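Local coordinates for superoxide dismutase [Cu-Zn] (Bacteroidetes bacterium GWA2_30_7, PDB 7B4O), which probably disproportionates superoxide into dioxygen and hydrogen peroxide as a copper-zinc superoxide dismutase, captured here with zinc ions in its metal sites, at residues K5-V10 with F27-D32; G33-A38 with E104-M109; F70-K75 with R85-L90; H116-R121 with G147-G152. All blocks are in the same frame, centred on the assembly; numbering follows the deposited sequence.

Contact 1: residues K5-V10 with F27-D32; sequences KTQKAV and FTKSDD
Ala9 and Phe27 face each other as a hydrogen-bonded antiparallel pair, and both side chains leave on the same face of the sheet, the buried one. The N-H of Ala9 reaches the O of Phe27 at 2.8 Å, in the plane of that carbonyl; the return bond from Phe27 N to Ala9 O is 2.9 Å long but arrives 26° above the plane of its acceptor. Phe27 carries its ring anti to its own carbonyl carbon (chi1 -55°), which brings CD1, on the near side of the ring, to 4.0 Å from Ala9 CB, and Ala9 O lies at the ring edge, near its plane. Val34 and Val36 of the next strand and Phe112 and Ile110 from a loop also pack on the Phe27 side chain. The strands 8-15 and 22-30 form the first hairpin of the Greek-key beta barrel of Cu-Zn superoxide dismutases, and this contact lies at its open end, away from the connecting turn. One step on, Lys8 and Thr28 make a non-hydrogen-bonded pair on the opposite face. Lys8, with CG anti to the backbone N (chi1 -179°), runs fully extended away from Thr28, whose CG2 is turned back to within 4.1 Å of Gln7 O. That oxygen takes the last bond of the ladder, an almost straight one from Lys29 N at 2.9 Å. Beyond it the side chains of Gln7 and Lys29 cross obliquely, and Lys29, bent at chi2 and chi4, curls its NZ back to the carbonyl O of Ser30, 3.0 Å away.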
loop_
_atom_site.group_PDB
_atom_site.type_symbol
_atom_site.label_atom_id
_atom_site.label_comp_id
_atom_site.label_asym_id
_atom_site.label_seq_id
_atom_site.Cartn_x
_atom_site.Cartn_y
_atom_site.Cartn_z
ATOM N N LYS A 5 -7.626 -5.181 17.112
ATOM C CA LYS A 5 -7.481 -3.803 16.575
ATOM C C LYS A 5 -6.065 -3.615 16.021
ATOM O O LYS A 5 -5.103 -4.038 16.665
ATOM C CB LYS A 5 -7.809 -2.764 17.651
ATOM C CG LYS A 5 -9.302 -2.641 17.930
ATOM C CD LYS A 5 -9.680 -1.632 18.991
ATOM C CE LYS A 5 -9.118 -0.246 18.736
ATOM N NZ LYS A 5 -9.818 0.794 19.527
ATOM N N THR A 6 -5.960 -2.988 14.863
ATOM C CA THR A 6 -4.662 -2.623 14.237
ATOM C C THR A 6 -3.860 -1.755 15.215
ATOM O O THR A 6 -4.406 -0.725 15.679
ATOM C CB THR A 6 -4.880 -1.913 12.897
ATOM O OG1 THR A 6 -5.639 -2.789 12.066
ATOM C CG2 THR A 6 -3.583 -1.509 12.235
ATOM N N GLN A 7 -2.633 -2.175 15.538
ATOM C CA GLN A 7 -1.698 -1.476 16.456
ATOM C C GLN A 7 -0.526 -0.897 15.666
ATOM O O GLN A 7 0.228 -0.092 16.230
ATOM C CB GLN A 7 -1.117 -2.446 17.490
ATOM C CG GLN A 7 -2.148 -3.090 18.398
ATOM C CD GLN A 7 -2.928 -2.064 19.182
ATOM O OE1 GLN A 7 -4.146 -1.958 19.042
ATOM N NE2 GLN A 7 -2.228 -1.283 19.991
ATOM N N LYS A 8 -0.346 -1.332 14.420
ATOM C CA LYS A 8 0.849 -0.988 13.623
ATOM C C LYS A 8 0.451 -0.861 12.157
ATOM O O LYS A 8 -0.327 -1.690 11.656
ATOM C CB LYS A 8 1.934 -2.054 13.797
ATOM C CG LYS A 8 3.219 -1.795 13.032
ATOM C CD LYS A 8 4.303 -2.779 13.380
ATOM C CE LYS A 8 5.466 -2.719 12.415
ATOM N NZ LYS A 8 6.473 -3.764 12.705
ATOM N N ALA A 9 0.986 0.155 11.492
ATOM C CA ALA A 9 0.844 0.318 10.034
ATOM C C ALA A 9 2.237 0.462 9.447
ATOM O O ALA A 9 3.140 0.960 10.134
ATOM C CB ALA A 9 -0.028 1.496 9.690
ATOM N N VAL A 10 2.384 -0.003 8.219
ATOM C CA VAL A 10 3.695 -0.029 7.533
ATOM C C VAL A 10 3.498 0.552 6.141
ATOM O O VAL A 10 2.526 0.202 5.472
ATOM C CB VAL A 10 4.269 -1.454 7.486
ATOM C CG1 VAL A 10 5.611 -1.457 6.764
ATOM C CG2 VAL A 10 4.408 -2.055 8.874
ATOM N N PHE A 27 4.116 3.159 11.677
ATOM C CA PHE A 27 3.194 3.874 12.579
ATOM C C PHE A 27 2.840 2.885 13.679
ATOM O O PHE A 27 2.274 1.843 13.346
ATOM C CB PHE A 27 1.952 4.329 11.813
ATOM C CG PHE A 27 2.226 5.163 10.590
ATOM C CD1 PHE A 27 2.466 4.576 9.357
ATOM C CD2 PHE A 27 2.193 6.546 10.664
ATOM C CE1 PHE A 27 2.713 5.358 8.242
ATOM C CE2 PHE A 27 2.403 7.324 9.539
ATOM C CZ PHE A 27 2.657 6.734 8.327
ATOM N N THR A 28 3.151 3.201 14.932
ATOM C CA THR A 28 2.910 2.272 16.063
ATOM C C THR A 28 2.088 3.005 17.126
ATOM O O THR A 28 2.502 4.103 17.533
ATOM C CB THR A 28 4.235 1.714 16.589
ATOM O OG1 THR A 28 4.943 1.154 15.478
ATOM C CG2 THR A 28 4.030 0.661 17.654
ATOM N N LYS A 29 0.970 2.412 17.542
ATOM C CA LYS A 29 0.161 2.963 18.651
ATOM C C LYS A 29 1.071 3.038 19.876
ATOM O O LYS A 29 1.760 2.052 20.148
ATOM C CB LYS A 29 -1.089 2.116 18.901
ATOM C CG LYS A 29 -2.158 2.790 19.752
ATOM C CD LYS A 29 -2.889 3.911 19.038
ATOM C CE LYS A 29 -3.709 4.783 19.967
ATOM N NZ LYS A 29 -2.856 5.671 20.796
ATOM N N SER A 30 1.097 4.194 20.546
ATOM C CA SER A 30 1.781 4.420 21.846
ATOM C C SER A 30 0.755 4.963 22.840
ATOM O O SER A 30 -0.368 5.300 22.412
ATOM C CB SER A 30 2.961 5.343 21.698
ATOM O OG SER A 30 2.532 6.656 21.375
ATOM N N ASP A 31 1.139 5.058 24.115
ATOM C CA ASP A 31 0.281 5.616 25.196
ATOM C C ASP A 31 -0.154 7.032 24.806
ATOM O O ASP A 31 -1.319 7.378 25.051
ATOM C CB ASP A 31 0.966 5.604 26.564
ATOM C CG ASP A 31 2.443 5.965 26.572
ATOM O OD1 ASP A 31 2.881 6.734 25.689
ATOM O OD2 ASP A 31 3.143 5.466 27.469
ATOM N N ASP A 32 0.755 7.804 24.209
ATOM C CA ASP A 32 0.624 9.267 23.977
ATOM C C ASP A 32 0.156 9.573 22.547
ATOM O O ASP A 32 0.042 10.771 22.232
ATOM C CB ASP A 32 1.916 10.017 24.318
ATOM C CG ASP A 32 3.202 9.434 23.755
ATOM O OD1 ASP A 32 3.124 8.419 23.037
ATOM O OD2 ASP A 32 4.275 10.003 24.049
#

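Contact 2: residues G33-A38 with E104-M109; sequences GVKVVA and EYIDKM. With ZN (zinc ion), chain G.
In the Greek-key barrel of this superoxide dismutase, strands 33-41 and 101-107 are antiparallel neighbours, and Val34-Asp107 and Val36-Tyr105 are their hydrogen-bonded pairs here. The straightest approach to an acceptor is that of Val36 N, 2.8 Å from Tyr105 O and nearly along the C=O axis. On the Val36 face, Tyr105 puts CG between backbone N and carbonyl carbon, the crowded position (chi1 84°), which lays the ring beside Val36 with CE1 3.8 Å from its CB. The phenol OH then donates to Asp107 OD2 at 2.7 Å, on the anti lone pair. Arg85 makes a salt bridge to the same oxygen, while OD1 accepts from Met109 N in an Asx turn, so the carboxylate is gripped at both ends. An alanine in place of Tyr105 would probably leave Val36 with less cover and Asp107 held less firmly. On the other face, extended Lys35 passes over Ile106, its CB 3.7 Å from Ile106 CD1, and reaches Glu104, where NZ forms a long salt bridge of 3.5 Å to OE1. Glu104 OE2 binds a zinc ion at 2.2 Å. His102, two residues back on the same strand face, also ligates it, as is typical of beta-strand metal sites.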
loop_
_atom_site.group_PDB
_atom_site.type_symbol
_atom_site.label_atom_id
_atom_site.label_comp_id
_atom_site.label_asym_id
_atom_site.label_seq_id
_atom_site.Cartn_x
_atom_site.Cartn_y
_atom_site.Cartn_z
ATOM N N GLY A 33 -0.097 8.562 21.709
ATOM C CA GLY A 33 -0.581 8.766 20.328
ATOM C C GLY A 33 -0.062 7.699 19.383
ATOM O O GLY A 33 -0.136 6.518 19.721
ATOM N N VAL A 34 0.445 8.105 18.226
ATOM C CA VAL A 34 1.030 7.171 17.223
ATOM C C VAL A 34 2.475 7.595 16.959
ATOM O O VAL A 34 2.705 8.746 16.573
ATOM C CB VAL A 34 0.193 7.096 15.936
ATOM C CG1 VAL A 34 0.935 6.359 14.818
ATOM C CG2 VAL A 34 -1.158 6.461 16.214
ATOM N N LYS A 35 3.408 6.682 17.193
ATOM C CA LYS A 35 4.838 6.907 16.903
ATOM C C LYS A 35 5.066 6.706 15.405
ATOM O O LYS A 35 4.841 5.580 14.892
ATOM C CB LYS A 35 5.721 5.970 17.729
ATOM C CG LYS A 35 7.214 6.182 17.531
ATOM C CD LYS A 35 8.029 5.177 18.301
ATOM C CE LYS A 35 9.516 5.368 18.155
ATOM N NZ LYS A 35 10.251 4.460 19.063
ATOM N N VAL A 36 5.506 7.764 14.745
ATOM C CA VAL A 36 5.881 7.747 13.304
ATOM C C VAL A 36 7.392 7.587 13.244
ATOM O O VAL A 36 8.088 8.394 13.873
ATOM C CB VAL A 36 5.427 9.032 12.594
ATOM C CG1 VAL A 36 5.783 9.015 11.117
ATOM C CG2 VAL A 36 3.936 9.249 12.808
ATOM N N VAL A 37 7.859 6.548 12.561
ATOM C CA VAL A 37 9.310 6.311 12.347
ATOM C C VAL A 37 9.539 6.142 10.851
ATOM O O VAL A 37 8.986 5.203 10.263
ATOM C CB VAL A 37 9.834 5.089 13.118
ATOM C CG1 VAL A 37 11.318 4.878 12.834
ATOM C CG2 VAL A 37 9.589 5.225 14.602
ATOM N N ALA A 38 10.364 7.003 10.271
ATOM C CA ALA A 38 10.681 6.974 8.832
ATOM C C ALA A 38 12.183 6.797 8.675
ATOM O O ALA A 38 12.957 7.485 9.361
ATOM C CB ALA A 38 10.206 8.220 8.147
ATOM N N GLU A 104 11.449 10.614 13.609
ATOM C CA GLU A 104 10.670 9.979 14.692
ATOM C C GLU A 104 9.909 11.083 15.414
ATOM O O GLU A 104 10.539 12.041 15.856
ATOM C CB GLU A 104 11.645 9.256 15.617
ATOM C CG GLU A 104 11.033 8.380 16.658
ATOM C CD GLU A 104 12.131 7.713 17.472
ATOM O OE1 GLU A 104 11.881 7.513 18.667
ATOM O OE2 GLU A 104 13.252 7.429 16.909
ATOM N N TYR A 105 8.598 10.946 15.531
ATOM C CA TYR A 105 7.805 11.873 16.376
ATOM C C TYR A 105 6.489 11.180 16.719
ATOM O O TYR A 105 6.122 10.171 16.083
ATOM C CB TYR A 105 7.612 13.236 15.703
ATOM C CG TYR A 105 6.462 13.298 14.738
ATOM C CD1 TYR A 105 6.568 12.790 13.457
ATOM C CD2 TYR A 105 5.245 13.840 15.123
ATOM C CE1 TYR A 105 5.498 12.827 12.579
ATOM C CE2 TYR A 105 4.170 13.895 14.254
ATOM C CZ TYR A 105 4.298 13.388 12.977
ATOM O OH TYR A 105 3.255 13.419 12.106
ATOM N N ILE A 106 5.813 11.732 17.718
ATOM C CA ILE A 106 4.502 11.240 18.207
ATOM C C ILE A 106 3.413 12.138 17.624
ATOM O O ILE A 106 3.387 13.354 17.938
ATOM C CB ILE A 106 4.463 11.235 19.744
ATOM C CG1 ILE A 106 5.601 10.407 20.346
ATOM C CG2 ILE A 106 3.099 10.773 20.215
ATOM C CD1 ILE A 106 5.644 8.973 19.872
ATOM N N ASP A 107 2.544 11.544 16.820
ATOM C CA ASP A 107 1.389 12.225 16.203
ATOM C C ASP A 107 0.146 11.896 17.029
ATOM O O ASP A 107 -0.093 10.729 17.319
ATOM C CB ASP A 107 1.255 11.821 14.738
ATOM C CG ASP A 107 0.298 12.728 14.000
ATOM O OD1 ASP A 107 -0.917 12.613 14.239
ATOM O OD2 ASP A 107 0.768 13.527 13.206
ATOM N N LYS A 108 -0.619 12.921 17.405
ATOM C CA LYS A 108 -1.804 12.774 18.290
ATOM C C LYS A 108 -3.096 12.755 17.467
ATOM O O LYS A 108 -4.166 12.666 18.078
ATOM C CB LYS A 108 -1.796 13.903 19.319
ATOM C CG LYS A 108 -0.631 13.833 20.293
ATOM C CD LYS A 108 -0.849 14.625 21.567
ATOM C CE LYS A 108 0.076 14.202 22.689
ATOM N NZ LYS A 108 -0.461 13.041 23.442
ATOM N N MET A 109 -3.017 12.814 16.138
ATOM C CA MET A 109 -4.209 12.921 15.258
ATOM C C MET A 109 -4.418 11.652 14.421
ATOM O O MET A 109 -5.574 11.312 14.148
ATOM C CB MET A 109 -4.086 14.132 14.329
ATOM C CG MET A 109 -4.052 15.443 15.074
ATOM S SD MET A 109 -4.652 16.780 14.048
ATOM C CE MET A 109 -4.699 18.141 15.223
HETATM ZN ZN ZN G . 15.131 8.153 15.966
#

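Contact 3: residues F70-K75 with R85-L90; sequences FNPEEK and RHIGDL. With ZN (zinc ion), chain F.
Two segments close on each other beside a zinc ion, and His86 both binds the ion and meets the other segment. Its CB lies 3.5 Å from Phe70 O, and CG stands anti to the carbonyl carbon, with chi1 -59° and chi2 145° together directing ND1 to the zinc at 2.0 Å. On the far side of the imidazole, NE2 has Lys75 O at its edge, in the ring plane, 3.0 Å away. Asn71 crosses the ring obliquely, its amide plane turned 51° from it, and its own carboxamide closes a small ring with Lys75: OD1 accepts from Lys75 N, and ND2 donates to Lys75 O. A water donates to Asn71 OD1 and accepts from the N atoms of Glu73 and Ile87, stitching the segments together. Asp89 OD1 is the second ligand from residues 85-90, at 1.9 Å, and its OD2 receives the N-H of His86, so the turn from His86 to Asp89 is braced by its own metal ligand. His69 and His77 complete the site. Ile87 splits its branches, CG2 alongside Phe70 CD2 and CG1 against Pro72 CG, each at 3.7 Å; Pro72 CD also sits over the Phe70 ring. Gly88 N bonds to Phe70 O at 3.0 Å. No helix takes part: residues 70-75 lie in the zinc-binding loop between strands 46-53 and 89-95, residues 85-90 run from it onto the latter, and Phe70 and Leu90 rest on Ile52.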
loop_
_atom_site.group_PDB
_atom_site.type_symbol
_atom_site.label_atom_id
_atom_site.label_comp_id
_atom_site.label_asym_id
_atom_site.label_seq_id
_atom_site.Cartn_x
_atom_site.Cartn_y
_atom_site.Cartn_z
ATOM N N PHE A 70 -4.540 14.125 2.769
ATOM C CA PHE A 70 -5.603 13.418 3.510
ATOM C C PHE A 70 -6.190 14.413 4.525
ATOM O O PHE A 70 -5.487 14.863 5.464
ATOM C CB PHE A 70 -5.063 12.153 4.154
ATOM C CG PHE A 70 -6.097 11.372 4.915
ATOM C CD1 PHE A 70 -7.312 11.067 4.325
ATOM C CD2 PHE A 70 -5.854 10.936 6.203
ATOM C CE1 PHE A 70 -8.264 10.323 5.007
ATOM C CE2 PHE A 70 -6.819 10.210 6.895
ATOM C CZ PHE A 70 -8.014 9.909 6.293
ATOM N N ASN A 71 -7.454 14.775 4.311
ATOM C CA ASN A 71 -8.075 15.927 5.001
ATOM C C ASN A 71 -9.539 15.618 5.290
ATOM O O ASN A 71 -10.428 16.365 4.890
ATOM C CB ASN A 71 -7.905 17.194 4.166
ATOM C CG ASN A 71 -8.383 18.436 4.886
ATOM O OD1 ASN A 71 -8.436 18.472 6.120
ATOM N ND2 ASN A 71 -8.693 19.452 4.108
ATOM N N PRO A 72 -9.830 14.543 6.048
ATOM C CA PRO A 72 -11.220 14.174 6.314
ATOM C C PRO A 72 -11.958 15.220 7.165
ATOM O O PRO A 72 -13.179 15.247 7.107
ATOM C CB PRO A 72 -11.089 12.831 7.030
ATOM C CG PRO A 72 -9.741 12.900 7.699
ATOM C CD PRO A 72 -8.867 13.638 6.697
ATOM N N GLU A 73 -11.230 16.066 7.911
ATOM C CA GLU A 73 -11.861 17.121 8.759
ATOM C C GLU A 73 -12.104 18.402 7.951
ATOM O O GLU A 73 -12.721 19.304 8.497
ATOM C CB GLU A 73 -11.013 17.367 10.005
ATOM C CG GLU A 73 -11.086 16.201 10.984
ATOM C CD GLU A 73 -12.449 16.034 11.651
ATOM O OE1 GLU A 73 -13.000 17.052 12.105
ATOM O OE2 GLU A 73 -12.978 14.892 11.697
ATOM N N GLU A 74 -11.629 18.478 6.698
ATOM C CA GLU A 74 -11.833 19.657 5.808
ATOM C C GLU A 74 -11.243 20.895 6.490
ATOM O O GLU A 74 -11.925 21.947 6.572
ATOM C CB GLU A 74 -13.310 19.834 5.456
ATOM C CG GLU A 74 -13.873 18.659 4.670
ATOM C CD GLU A 74 -15.363 18.709 4.368
ATOM O OE1 GLU A 74 -15.907 17.688 3.890
ATOM O OE2 GLU A 74 -15.975 19.752 4.617
ATOM N N LYS A 75 -10.016 20.768 6.985
ATOM C CA LYS A 75 -9.267 21.833 7.679
ATOM C C LYS A 75 -8.181 22.378 6.747
ATOM O O LYS A 75 -8.048 21.890 5.608
ATOM C CB LYS A 75 -8.755 21.287 9.014
ATOM C CG LYS A 75 -9.890 21.133 10.031
ATOM C CD LYS A 75 -9.487 20.628 11.393
ATOM C CE LYS A 75 -8.546 21.547 12.137
ATOM N NZ LYS A 75 -9.187 22.830 12.492
ATOM N N ARG A 85 -4.576 21.879 10.940
ATOM C CA ARG A 85 -3.780 20.998 10.056
ATOM C C ARG A 85 -4.687 19.950 9.420
ATOM O O ARG A 85 -5.756 19.641 9.961
ATOM C CB ARG A 85 -2.637 20.324 10.820
ATOM C CG ARG A 85 -3.094 19.360 11.903
ATOM C CD ARG A 85 -1.953 18.511 12.432
ATOM N NE ARG A 85 -1.867 17.210 11.760
ATOM C CZ ARG A 85 -1.238 16.153 12.248
ATOM N NH1 ARG A 85 -0.595 16.231 13.401
ATOM N NH2 ARG A 85 -1.269 15.012 11.589
ATOM N N HIS A 86 -4.230 19.409 8.298
ATOM C CA HIS A 86 -4.775 18.181 7.689
ATOM C C HIS A 86 -4.300 16.996 8.530
ATOM O O HIS A 86 -3.190 17.071 9.086
ATOM C CB HIS A 86 -4.250 18.034 6.254
ATOM C CG HIS A 86 -4.596 19.171 5.361
ATOM N ND1 HIS A 86 -3.760 19.625 4.372
ATOM C CD2 HIS A 86 -5.696 19.953 5.310
ATOM C CE1 HIS A 86 -4.357 20.612 3.734
ATOM N NE2 HIS A 86 -5.527 20.835 4.291
ATOM N N ILE A 87 -5.104 15.943 8.622
ATOM C CA ILE A 87 -4.633 14.678 9.247
ATOM C C ILE A 87 -3.296 14.298 8.592
ATOM O O ILE A 87 -2.377 13.872 9.308
ATOM C CB ILE A 87 -5.673 13.556 9.131
ATOM C CG1 ILE A 87 -6.971 13.881 9.877
ATOM C CG2 ILE A 87 -5.074 12.245 9.611
ATOM C CD1 ILE A 87 -6.797 14.230 11.338
ATOM N N GLY A 88 -3.172 14.503 7.284
ATOM C CA GLY A 88 -1.970 14.064 6.544
ATOM C C GLY A 88 -0.753 14.962 6.718
ATOM O O GLY A 88 0.272 14.687 6.058
ATOM N N ASP A 89 -0.817 16.032 7.511
ATOM C CA ASP A 89 0.290 17.015 7.616
ATOM C C ASP A 89 1.343 16.539 8.610
ATOM O O ASP A 89 1.290 16.917 9.785
ATOM C CB ASP A 89 -0.247 18.406 7.959
ATOM C CG ASP A 89 -1.023 19.024 6.817
ATOM O OD1 ASP A 89 -0.927 18.500 5.663
ATOM O OD2 ASP A 89 -1.725 20.028 7.081
ATOM N N LEU A 90 2.292 15.716 8.138
ATOM C CA LEU A 90 3.356 15.150 8.998
ATOM C C LEU A 90 4.649 15.971 8.849
ATOM O O LEU A 90 5.671 15.511 9.342
ATOM C CB LEU A 90 3.591 13.676 8.653
ATOM C CG LEU A 90 2.352 12.788 8.530
ATOM C CD1 LEU A 90 2.764 11.328 8.481
ATOM C CD2 LEU A 90 1.344 12.992 9.657
HETATM ZN ZN ZN F . -1.749 19.519 4.258
HETATM O O HOH W 1 -8.201 16.614 8.183
#

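Contact 4: residues H116-R121 with G147-G152; sequences HSIIGR and GVIGIG
A type II beta turn, Ile118 to Arg121, brings the loop that precedes strand 122-126 against strand 143-151 of the Greek-key barrel, at the interface with the second subunit. Two backbone bonds fix it. Gly120 N donates to Ile149 O at 2.8 Å, in the carbonyl plane, and Ile149 N donates to Arg121 O at 2.9 Å, nearly along the C=O axis. Gly120 has a positive phi of 83°, which favours glycine at this corner. Within the loop, Ser117 OG accepts from Ile119 N in an ST turn. The van der Waals contacts centre on Ile149, which points into the turn with CG1 anti to its carbonyl carbon (chi1 -57°). Its CD1 lies against the backbone carbonyl of Ile118, 3.6 Å from Ile118 O. In the apolar packing the two side chains cross obliquely, Ile149 CG2 4.1 Å from Ile118 CD1; Ile118 itself holds CG1 in the crowded position between backbone N and carbonyl carbon. Ile119 meets Ile151 of the same chain at about a right angle, with Ile119 CG2 3.7 Å from Ile151 CG1. Ala9 and Cys11 of strand 8-15 and Ile52 of strand 46-53 cover other parts of Ile149. An alanine in place of Ile149 would probably keep the two backbone bonds but lose the packing of CG2 and CD1 on Ile118. Across the subunit boundary, Val148 meets Val148 of the second subunit, and Gly120 and Ile151 make backbone hydrogen bonds to that chain. Arg121 packs on Ile151 of the second subunit, while its NH1 bonds to Glu54 O within its own chain.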
loop_
_atom_site.group_PDB
_atom_site.type_symbol
_atom_site.label_atom_id
_atom_site.label_comp_id
_atom_site.label_asym_id
_atom_site.label_seq_id
_atom_site.Cartn_x
_atom_site.Cartn_y
_atom_site.Cartn_z
ATOM N N HIS A 116 -11.049 8.824 10.099
ATOM C CA HIS A 116 -9.685 9.416 10.107
ATOM C C HIS A 116 -8.623 8.345 9.820
ATOM O O HIS A 116 -7.429 8.705 9.888
ATOM C CB HIS A 116 -9.379 10.097 11.450
ATOM C CG HIS A 116 -10.154 11.341 11.713
ATOM N ND1 HIS A 116 -9.920 12.142 12.833
ATOM C CD2 HIS A 116 -11.151 11.935 11.021
ATOM C CE1 HIS A 116 -10.745 13.163 12.808
ATOM N NE2 HIS A 116 -11.508 13.059 11.708
ATOM N N SER A 117 -9.004 7.078 9.583
ATOM C CA SER A 117 -8.018 5.973 9.461
ATOM C C SER A 117 -7.061 6.290 8.319
ATOM O O SER A 117 -7.523 6.639 7.227
ATOM C CB SER A 117 -8.616 4.611 9.250
ATOM O OG SER A 117 -7.577 3.649 9.093
ATOM N N ILE A 118 -5.768 6.103 8.559
ATOM C CA ILE A 118 -4.720 6.301 7.519
ATOM C C ILE A 118 -4.512 5.013 6.734
ATOM O O ILE A 118 -3.737 5.046 5.756
ATOM C CB ILE A 118 -3.414 6.816 8.139
ATOM C CG1 ILE A 118 -2.764 5.780 9.060
ATOM C CG2 ILE A 118 -3.664 8.152 8.821
ATOM C CD1 ILE A 118 -1.354 6.123 9.436
ATOM N N ILE A 119 -5.151 3.913 7.112
ATOM C CA ILE A 119 -4.947 2.621 6.397
ATOM C C ILE A 119 -5.484 2.763 4.973
ATOM O O ILE A 119 -6.632 3.181 4.783
ATOM C CB ILE A 119 -5.612 1.451 7.140
ATOM C CG1 ILE A 119 -5.076 1.279 8.562
ATOM C CG2 ILE A 119 -5.483 0.178 6.328
ATOM C CD1 ILE A 119 -3.598 1.068 8.677
ATOM N N GLY A 120 -4.660 2.403 3.992
ATOM C CA GLY A 120 -5.022 2.452 2.565
ATOM C C GLY A 120 -4.839 3.837 1.971
ATOM O O GLY A 120 -5.150 4.009 0.783
ATOM N N ARG A 121 -4.336 4.793 2.744
ATOM C CA ARG A 121 -3.956 6.112 2.200
ATOM C C ARG A 121 -2.511 6.005 1.705
ATOM O O ARG A 121 -1.894 4.935 1.859
ATOM C CB ARG A 121 -4.140 7.210 3.254
ATOM C CG ARG A 121 -5.525 7.230 3.886
ATOM C CD ARG A 121 -6.620 7.545 2.901
ATOM N NE ARG A 121 -7.939 7.384 3.503
ATOM C CZ ARG A 121 -9.083 7.733 2.930
ATOM N NH1 ARG A 121 -9.091 8.305 1.741
ATOM N NH2 ARG A 121 -10.221 7.510 3.567
ATOM N N GLY A 147 4.012 5.687 -1.454
ATOM C CA GLY A 147 3.720 4.330 -0.987
ATOM C C GLY A 147 2.356 4.266 -0.355
ATOM O O GLY A 147 1.816 5.323 -0.037
ATOM N N VAL A 148 1.830 3.072 -0.193
ATOM C CA VAL A 148 0.496 2.848 0.408
ATOM C C VAL A 148 0.676 2.320 1.827
ATOM O O VAL A 148 1.516 1.460 2.071
ATOM C CB VAL A 148 -0.370 1.932 -0.469
ATOM C CG1 VAL A 148 -1.726 1.653 0.179
ATOM C CG2 VAL A 148 -0.545 2.530 -1.855
ATOM N N ILE A 149 -0.107 2.855 2.746
ATOM C CA ILE A 149 -0.048 2.500 4.186
ATOM C C ILE A 149 -0.880 1.241 4.423
ATOM O O ILE A 149 -2.103 1.250 4.168
ATOM C CB ILE A 149 -0.529 3.681 5.039
ATOM C CG1 ILE A 149 0.287 4.937 4.754
ATOM C CG2 ILE A 149 -0.511 3.313 6.519
ATOM C CD1 ILE A 149 -0.323 6.215 5.322
ATOM N N GLY A 150 -0.220 0.186 4.895
ATOM C CA GLY A 150 -0.859 -1.111 5.125
ATOM C C GLY A 150 -0.922 -1.490 6.589
ATOM O O GLY A 150 -0.220 -0.885 7.422
ATOM N N ILE A 151 -1.706 -2.529 6.859
ATOM C CA ILE A 151 -1.884 -3.096 8.222
ATOM C C ILE A 151 -0.666 -3.957 8.556
ATOM O O ILE A 151 -0.380 -4.895 7.792
ATOM C CB ILE A 151 -3.202 -3.883 8.271
ATOM C CG1 ILE A 151 -4.391 -2.944 8.070
ATOM C CG2 ILE A 151 -3.317 -4.680 9.557
ATOM C CD1 ILE A 151 -5.693 -3.647 7.812
ATOM N N GLY A 152 -0.000 -3.659 9.671
ATOM C CA GLY A 152 1.119 -4.461 10.201
ATOM C C GLY A 152 0.679 -5.419 11.284
ATOM O O GLY A 152 -0.419 -5.244 11.823
#

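How the contacts relate
Contacts 1, 2 and 4 lie on successive parts of one barrel sheet: strands 143-151, 8-15, 22-30, 33-41 and 101-107 are neighbours in that order. Contact 1 touches contact 4 through strand 8-15 and contact 2 through strand 33-41, with centres 11 and 9 Å away. Along the chain contact 1 closes before contact 2 opens, contact 3 is nested inside the loop that contact 2 closes, and contact 4 comes last. Contact 3 is, centre to centre, about 15 Å from contact 2 and about 14 Å from contact 4, where Glu73 meets His116. It reaches the sheet through strand 89-95, the other outermost strand, and the Arg85-Asp107 salt bridge ties the zinc-binding loop to the wall.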